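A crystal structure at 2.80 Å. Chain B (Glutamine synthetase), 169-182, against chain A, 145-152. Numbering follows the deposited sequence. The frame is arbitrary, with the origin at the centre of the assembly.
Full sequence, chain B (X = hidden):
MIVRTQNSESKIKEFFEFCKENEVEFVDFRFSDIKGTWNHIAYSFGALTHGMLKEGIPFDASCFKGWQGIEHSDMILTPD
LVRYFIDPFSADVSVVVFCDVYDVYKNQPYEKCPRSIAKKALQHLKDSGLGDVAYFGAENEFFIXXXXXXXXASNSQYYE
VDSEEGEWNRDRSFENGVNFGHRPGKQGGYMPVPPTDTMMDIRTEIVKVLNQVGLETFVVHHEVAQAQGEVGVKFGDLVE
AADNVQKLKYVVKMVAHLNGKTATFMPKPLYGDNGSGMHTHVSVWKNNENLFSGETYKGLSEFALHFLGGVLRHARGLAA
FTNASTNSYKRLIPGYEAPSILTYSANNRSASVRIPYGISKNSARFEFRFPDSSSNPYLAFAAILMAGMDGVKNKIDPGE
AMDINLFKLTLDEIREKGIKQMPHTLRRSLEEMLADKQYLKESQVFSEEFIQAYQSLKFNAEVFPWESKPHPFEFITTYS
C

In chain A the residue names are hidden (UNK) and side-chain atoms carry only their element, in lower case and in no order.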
ATOM      1  N   ASN B 169       1.881  18.118  18.907  1.00 39.48           N
ATOM      2  CA  ASN B 169       1.421  18.162  17.526  1.00 39.80           C
ATOM      3  C   ASN B 169       2.108  19.244  16.701  1.00 36.98           C
ATOM      4  O   ASN B 169       1.656  19.543  15.587  1.00 32.94           O
ATOM      5  CB  ASN B 169      -0.093  18.310  17.473  1.00 38.05           C
ATOM      6  CG  ASN B 169      -0.796  16.990  17.646  1.00 45.87           C
ATOM      7  OD1 ASN B 169      -0.188  15.931  17.486  1.00 47.00           O
ATOM      8  ND2 ASN B 169      -2.078  17.037  17.997  1.00 46.88           N
ATOM      9  N   ARG B 170       3.201  19.820  17.211  1.00 34.27           N
ATOM     10  CA  ARG B 170       3.872  20.913  16.515  1.00 34.58           C
ATOM     11  C   ARG B 170       4.400  20.505  15.148  1.00 30.69           C
ATOM     12  O   ARG B 170       4.679  21.374  14.318  1.00 30.03           O
ATOM     13  CB  ARG B 170       5.005  21.431  17.380  1.00 37.02           C
ATOM     14  CG  ARG B 170       4.492  22.308  18.502  1.00 47.02           C
ATOM     15  CD  ARG B 170       5.370  23.491  18.673  1.00 39.25           C
ATOM     16  NE  ARG B 170       5.970  23.525  19.987  1.00 43.54           N
ATOM     17  CZ  ARG B 170       5.561  24.354  20.936  1.00 49.16           C
ATOM     18  NH1 ARG B 170       4.554  25.192  20.667  1.00 43.50           N
ATOM     19  NH2 ARG B 170       6.166  24.363  22.126  1.00 41.13           N
ATOM     20  N   ASP B 171       4.531  19.200  14.911  1.00 38.04           N
ATOM     21  CA  ASP B 171       5.155  18.580  13.751  1.00 37.81           C
ATOM     22  C   ASP B 171       4.234  17.662  12.976  1.00 35.04           C
ATOM     23  O   ASP B 171       4.580  17.260  11.863  1.00 32.54           O
ATOM     24  CB  ASP B 171       6.353  17.775  14.248  1.00 39.68           C
ATOM     25  CG  ASP B 171       6.012  17.046  15.542  1.00 51.94           C
ATOM     26  OD1 ASP B 171       4.914  16.405  15.613  1.00 42.65           O
ATOM     27  OD2 ASP B 171       6.802  17.218  16.516  1.00 53.83           O
ATOM     28  N   ARG B 172       3.040  17.414  13.477  1.00 35.65           N
ATOM     29  CA  ARG B 172       2.160  16.433  12.887  1.00 39.22           C
ATOM     30  C   ARG B 172       1.675  16.949  11.539  1.00 47.58           C
ATOM     31  O   ARG B 172       1.635  18.160  11.287  1.00 47.70           O
ATOM     32  CB  ARG B 172       0.962  16.209  13.812  1.00 41.71           C
ATOM     33  CG  ARG B 172      -0.229  15.532  13.177  1.00 44.99           C
ATOM     34  CD  ARG B 172      -1.419  15.622  14.088  1.00 49.21           C
ATOM     35  NE  ARG B 172      -1.614  14.555  15.057  1.00 42.37           N
ATOM     36  CZ  ARG B 172      -2.226  13.411  14.770  1.00 53.75           C
ATOM     37  NH1 ARG B 172      -2.648  13.181  13.525  1.00 46.67           N
ATOM     38  NH2 ARG B 172      -2.398  12.494  15.720  1.00 58.60           N
ATOM     39  N   SER B 173       1.359  16.020  10.653  1.00 51.24           N
ATOM     40  CA  SER B 173       0.727  16.323   9.379  1.00 54.18           C
ATOM     41  C   SER B 173      -0.769  16.065   9.533  1.00 53.17           C
ATOM     42  O   SER B 173      -1.159  14.955   9.914  1.00 56.49           O
ATOM     43  CB  SER B 173       1.339  15.455   8.273  1.00 59.80           C
ATOM     44  OG  SER B 173       2.690  15.815   7.985  1.00 54.44           O
ATOM     45  N   PHE B 174      -1.605  17.085   9.273  1.00 56.44           N
ATOM     46  CA  PHE B 174      -3.061  16.928   9.425  1.00 63.07           C
ATOM     47  C   PHE B 174      -3.813  16.591   8.140  1.00 69.55           C
ATOM     48  O   PHE B 174      -3.544  15.564   7.499  1.00 65.69           O
ATOM     49  CB  PHE B 174      -3.728  18.175  10.038  1.00 60.42           C
ATOM     50  CG  PHE B 174      -3.577  18.294  11.533  1.00 54.90           C
ATOM     51  CD1 PHE B 174      -4.418  17.572  12.378  1.00 57.23           C
ATOM     52  CD2 PHE B 174      -2.627  19.138  12.097  1.00 50.33           C
ATOM     53  CE1 PHE B 174      -4.303  17.669  13.765  1.00 54.14           C
ATOM     54  CE2 PHE B 174      -2.500  19.240  13.482  1.00 49.88           C
ATOM     55  CZ  PHE B 174      -3.339  18.505  14.319  1.00 50.83           C
ATOM     56  N   GLU B 175      -4.782  17.452   7.784  1.00 71.97           N
ATOM     57  CA  GLU B 175      -5.778  17.098   6.774  1.00 74.31           C
ATOM     58  C   GLU B 175      -5.122  16.754   5.434  1.00 81.01           C
ATOM     59  O   GLU B 175      -5.454  15.732   4.817  1.00 94.03           O
ATOM     60  CB  GLU B 175      -6.819  18.221   6.635  1.00 71.65           C
ATOM     61  CG  GLU B 175      -6.296  19.588   6.199  1.00 76.60           C
ATOM     62  CD  GLU B 175      -6.416  19.836   4.696  1.00 74.66           C
ATOM     63  OE1 GLU B 175      -7.536  19.720   4.148  1.00 81.59           O
ATOM     64  OE2 GLU B 175      -5.393  20.153   4.057  1.00 66.07           O
ATOM     65  N   ASN B 176      -4.175  17.574   4.980  1.00 74.90           N
ATOM     66  CA  ASN B 176      -3.271  17.216   3.886  1.00 73.22           C
ATOM     67  C   ASN B 176      -1.843  17.509   4.304  1.00 73.11           C
ATOM     68  O   ASN B 176      -1.035  18.033   3.530  1.00 73.49           O
ATOM     69  CB  ASN B 176      -3.619  17.948   2.590  1.00 73.08           C
ATOM     70  CG  ASN B 176      -2.985  17.300   1.356  1.00 73.18           C
ATOM     71  OD1 ASN B 176      -2.773  16.087   1.310  1.00 71.41           O
ATOM     72  ND2 ASN B 176      -2.682  18.116   0.354  1.00 71.86           N
ATOM     73  N   GLY B 177      -1.518  17.181   5.551  1.00 76.49           N
ATOM     74  CA  GLY B 177      -0.227  17.550   6.091  1.00 69.87           C
ATOM     75  C   GLY B 177      -0.060  19.034   6.312  1.00 62.38           C
ATOM     76  O   GLY B 177       1.069  19.538   6.286  1.00 57.46           O
ATOM     77  N   VAL B 178      -1.152  19.760   6.502  1.00 56.69           N
ATOM     78  CA  VAL B 178      -1.070  21.174   6.831  1.00 52.83           C
ATOM     79  C   VAL B 178      -1.209  21.340   8.341  1.00 49.91           C
ATOM     80  O   VAL B 178      -2.125  20.791   8.972  1.00 49.16           O
ATOM     81  CB  VAL B 178      -2.114  21.996   6.061  1.00 46.50           C
ATOM     82  CG1 VAL B 178      -1.711  22.059   4.621  1.00 50.98           C
ATOM     83  CG2 VAL B 178      -3.468  21.382   6.202  1.00 57.33           C
ATOM     84  N   ASN B 179      -0.296  22.108   8.912  1.00 40.03           N
ATOM     85  CA  ASN B 179      -0.241  22.382  10.335  1.00 40.64           C
ATOM     86  C   ASN B 179      -0.319  23.890  10.482  1.00 34.34           C
ATOM     87  O   ASN B 179       0.489  24.607   9.892  1.00 32.26           O
ATOM     88  CB  ASN B 179       1.048  21.787  10.922  1.00 38.60           C
ATOM     89  CG  ASN B 179       1.104  21.816  12.452  1.00 39.08           C
ATOM     90  OD1 ASN B 179       0.954  22.873  13.086  1.00 39.20           O
ATOM     91  ND2 ASN B 179       1.337  20.645  13.050  1.00 37.71           N
ATOM     92  N   PHE B 180      -1.314  24.358  11.235  1.00 36.44           N
ATOM     93  CA  PHE B 180      -1.645  25.776  11.345  1.00 37.24           C
ATOM     94  C   PHE B 180      -0.712  26.538  12.272  1.00 38.36           C
ATOM     95  O   PHE B 180      -0.866  27.763  12.386  1.00 40.52           O
ATOM     96  CB  PHE B 180      -3.079  25.969  11.867  1.00 42.17           C
ATOM     97  CG  PHE B 180      -4.169  25.722  10.838  1.00 43.99           C
ATOM     98  CD1 PHE B 180      -3.877  25.642   9.481  1.00 50.91           C
ATOM     99  CD2 PHE B 180      -5.499  25.590  11.235  1.00 44.41           C
ATOM    100  CE1 PHE B 180      -4.900  25.421   8.538  1.00 52.13           C
ATOM    101  CE2 PHE B 180      -6.522  25.374  10.299  1.00 46.20           C
ATOM    102  CZ  PHE B 180      -6.225  25.290   8.955  1.00 46.36           C
ATOM    103  N   GLY B 181       0.220  25.856  12.948  1.00 30.71           N
ATOM    104  CA  GLY B 181       1.050  26.555  13.930  1.00 37.13           C
ATOM    105  C   GLY B 181       0.220  27.142  15.059  1.00 36.18           C
ATOM    106  O   GLY B 181      -0.839  26.611  15.436  1.00 35.48           O
ATOM    107  N   HIS B 182       0.707  28.252  15.612  1.00 31.70           N
ATOM    108  CA  HIS B 182      -0.035  28.974  16.648  1.00 41.67           C
ATOM    109  C   HIS B 182      -0.509  28.057  17.771  1.00 40.57           C
ATOM    110  O   HIS B 182      -1.696  27.716  17.856  1.00 37.76           O
ATOM    111  CB  HIS B 182      -1.246  29.687  16.031  1.00 37.86           C
ATOM    112  CG  HIS B 182      -0.880  30.670  14.976  1.00 36.12           C
ATOM    113  ND1 HIS B 182      -0.082  31.765  15.234  1.00 37.76           N
ATOM    114  CD2 HIS B 182      -1.115  30.677  13.642  1.00 33.92           C
ATOM    115  CE1 HIS B 182       0.106  32.445  14.114  1.00 30.97           C
ATOM    116  NE2 HIS B 182      -0.506  31.804  13.131  1.00 35.55           N
TER
ATOM    117  N   UNK A 145       1.364  31.440   4.946  1.00 22.53           N
ATOM    118  CA  UNK A 145       1.794  30.099   4.575  1.00 26.01           C
ATOM    119  C   UNK A 145       0.591  29.165   4.625  1.00 30.37           C
ATOM    120  O   UNK A 145      -0.431  29.484   5.236  1.00 35.73           O
ATOM    121  c   UNK A 145       4.724  30.745   4.302  1.00 24.06           C
ATOM    122  c   UNK A 145       6.371  31.981   5.474  1.00 22.26           C
ATOM    123  c   UNK A 145       5.844  31.509   4.287  1.00 24.44           C
ATOM    124  c   UNK A 145       5.776  31.685   6.644  1.00 20.58           C
ATOM    125  c   UNK A 145       4.106  30.443   5.494  1.00 25.41           C
ATOM    126  c   UNK A 145       4.651  30.915   6.660  1.00 23.75           C
ATOM    127  c   UNK A 145       2.875  29.608   5.524  1.00 27.15           C
ATOM    128  N   UNK A 146       0.720  27.993   4.001  1.00 31.62           N
ATOM    129  CA  UNK A 146      -0.347  26.998   4.124  1.00 30.82           C
ATOM    130  C   UNK A 146      -0.173  26.165   5.386  1.00 28.79           C
ATOM    131  O   UNK A 146      -1.152  25.745   6.001  1.00 34.93           O
ATOM    132  o   UNK A 146       0.187  26.140   0.654  1.00 45.90           O
ATOM    133  c   UNK A 146      -0.429  26.711   1.583  1.00 41.87           C
ATOM    134  o   UNK A 146      -1.055  27.784   1.431  1.00 38.69           O
ATOM    135  c   UNK A 146      -0.369  26.025   2.936  1.00 33.67           C
ATOM    136  N   UNK A 147       1.070  25.875   5.745  1.00 39.34           N
ATOM    137  CA  UNK A 147       1.388  24.902   6.772  1.00 35.97           C
ATOM    138  C   UNK A 147       2.690  25.287   7.460  1.00 37.42           C
ATOM    139  O   UNK A 147       3.635  25.751   6.814  1.00 39.83           O
ATOM    140  c   UNK A 147       1.540  23.529   6.123  1.00 33.86           C
ATOM    141  o   UNK A 147       1.874  22.571   7.072  1.00 41.54           O
ATOM    142  N   UNK A 148       2.776  25.004   8.753  1.00 34.32           N
ATOM    143  CA  UNK A 148       4.008  25.236   9.492  1.00 34.75           C
ATOM    144  C   UNK A 148       4.241  24.041  10.403  1.00 30.59           C
ATOM    145  O   UNK A 148       3.330  23.622  11.118  1.00 24.83           O
ATOM    146  c   UNK A 148       6.411  26.688  10.822  1.00 24.97           C
ATOM    147  c   UNK A 148       2.558  26.785  10.812  1.00 32.67           C
ATOM    148  c   UNK A 148       3.937  26.567  10.274  1.00 30.08           C
ATOM    149  c   UNK A 148       5.022  26.678  11.353  1.00 26.82           C
ATOM    150  N   UNK A 149       5.446  23.468  10.352  1.00 26.66           N
ATOM    151  CA  UNK A 149       5.765  22.310  11.169  1.00 26.58           C
ATOM    152  C   UNK A 149       7.064  22.515  11.923  1.00 28.78           C
ATOM    153  O   UNK A 149       8.063  22.957  11.351  1.00 27.71           O
ATOM    154  c   UNK A 149       4.182  19.321   9.603  1.00 41.00           C
ATOM    155  c   UNK A 149       3.196  19.042   8.524  1.00 42.43           C
ATOM    156  c   UNK A 149       5.804  21.035  10.352  1.00 25.67           C
ATOM    157  n   UNK A 149       3.574  19.816   7.328  1.00 45.28           N
ATOM    158  c   UNK A 149       4.442  20.775   9.764  1.00 34.55           C
ATOM    159  N   UNK A 150       7.033  22.207  13.222  1.00 31.00           N
ATOM    160  CA  UNK A 150       8.141  22.475  14.128  1.00 29.99           C
ATOM    161  C   UNK A 150       8.459  21.250  14.964  1.00 32.46           C
ATOM    162  O   UNK A 150       7.593  20.419  15.252  1.00 34.44           O
ATOM    163  c   UNK A 150       7.174  24.812  14.341  1.00 27.92           C
ATOM    164  c   UNK A 150       7.867  23.658  15.074  1.00 33.82           C
ATOM    165  c   UNK A 150       9.191  24.131  15.710  1.00 32.55           C
ATOM    166  c   UNK A 150       6.532  25.782  15.250  1.00 23.24           C
ATOM    167  N   UNK A 151       9.726  21.165  15.377  1.00 36.11           N
ATOM    168  CA  UNK A 151      10.220  20.096  16.240  1.00 36.45           C
ATOM    169  C   UNK A 151      11.301  20.660  17.145  1.00 35.12           C
ATOM    170  O   UNK A 151      12.341  21.128  16.664  1.00 32.25           O
ATOM    171  n   UNK A 151      11.161  14.936  16.613  1.00 55.90           N
ATOM    172  c   UNK A 151       9.931  17.042  16.804  1.00 47.55           C
ATOM    173  c   UNK A 151      10.768  18.933  15.423  1.00 38.10           C
ATOM    174  c   UNK A 151      11.172  17.750  16.267  1.00 42.38           C
ATOM    175  c   UNK A 151      10.320  15.782  17.535  1.00 50.62           C
ATOM    176  N   UNK A 152      11.054  20.561  18.453  1.00 44.24           N
ATOM    177  CA  UNK A 152      11.955  20.993  19.518  1.00 41.11           C
ATOM    178  C   UNK A 152      12.204  19.780  20.399  1.00 37.97           C
ATOM    179  O   UNK A 152      11.294  19.322  21.095  1.00 40.86           O
ATOM    180  o   UNK A 152      11.831  23.872  21.824  1.00 55.50           O
ATOM    181  c   UNK A 152      12.236  22.812  21.287  1.00 57.59           C
ATOM    182  o   UNK A 152      13.361  22.308  21.526  1.00 58.42           O
ATOM    183  c   UNK A 152      11.301  22.138  20.292  1.00 41.99           C
TER

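Position 145 carries seven side-chain carbons, one leading into a ring of six, with no oxygen to mark a tyrosine. The ring lies out of reach of the chain B stretch and takes no part in the contact. The residue is phenylalanine, F145(A).

At position 146 the side chain has two carbons, the second bearing two oxygens: a short carboxylate. Its end leads away from chain B, and one of its oxygens is hydrogen-bonded elsewhere in the structure. What faces the partner is the backbone, whose O lies 3.9 Å from CB of V178(B) and, at 4.4 Å from CD1 of F180(B), near the plane of that ring at its edge. This is aspartate, D146(A).

Position 147 has one carbon and one oxygen. The oxygen is 2.9 Å from N of N179(B) and 3.2 Å from O of G177(B), so a single atom meets both a donor and an acceptor of the chain B backbone. A two-atom side chain ending in oxygen is serine, S147(A); its OG accepts from the amide of N179(B) and donates to the carbonyl of G177(B).

Four carbons, forked at the first and with one arm two carbons long, occupy position 148. The short arm approaches N of G181(B) to 3.3 Å, while the backbone N donates to O of N179(B) at 2.6 Å. The branching identifies isoleucine, I148(A), and the short arm is CG2. An ideal CB built on G181(B) would come within 2.7 Å of this CG2, a clash that the glycine avoids.

At position 149 four carbons run in a row to a nitrogen, which sits 2.7 Å from O of G177(B). The third carbon passes 3.1 Å from O of D171(B) and 3.3 Å from O of R172(B), and the fourth lies 3.3 Å from OG of S173(B). The chain is lysine, K149(A), and its NZ donates a hydrogen bond to the carbonyl of G177(B).

Position 150 again shows four carbons forked at the first, one arm being two carbons long. The end of that arm is 4.3 Å from CD of R170(B), and the backbone N donates to O of R170(B) at 2.7 Å. It is a second isoleucine, I150(A).

Position 151 repeats the pattern of four carbons and a terminal nitrogen, its third carbon 3.1 Å from OD2 of D171(B). This is lysine, K151(A).

Position 152 has two carbons with two oxygens on the second, and its side chain makes no contact with the chain B stretch. It is aspartate, D152(A).

The contact joins a strand to an irregular loop. Backbone amides of I148(A) and I150(A) bond to carbonyls of N179(B) and R170(B), while S147(A) and K149(A) converge on the carbonyl of G177(B). Within the loop, ND2 of N179(B) donates to O of N169(B) at 2.8 Å and to O of R172(B) at 3.1 Å, tying together the segments that receive the strand.

Chain A, residues 145-152: FDSIKIKD
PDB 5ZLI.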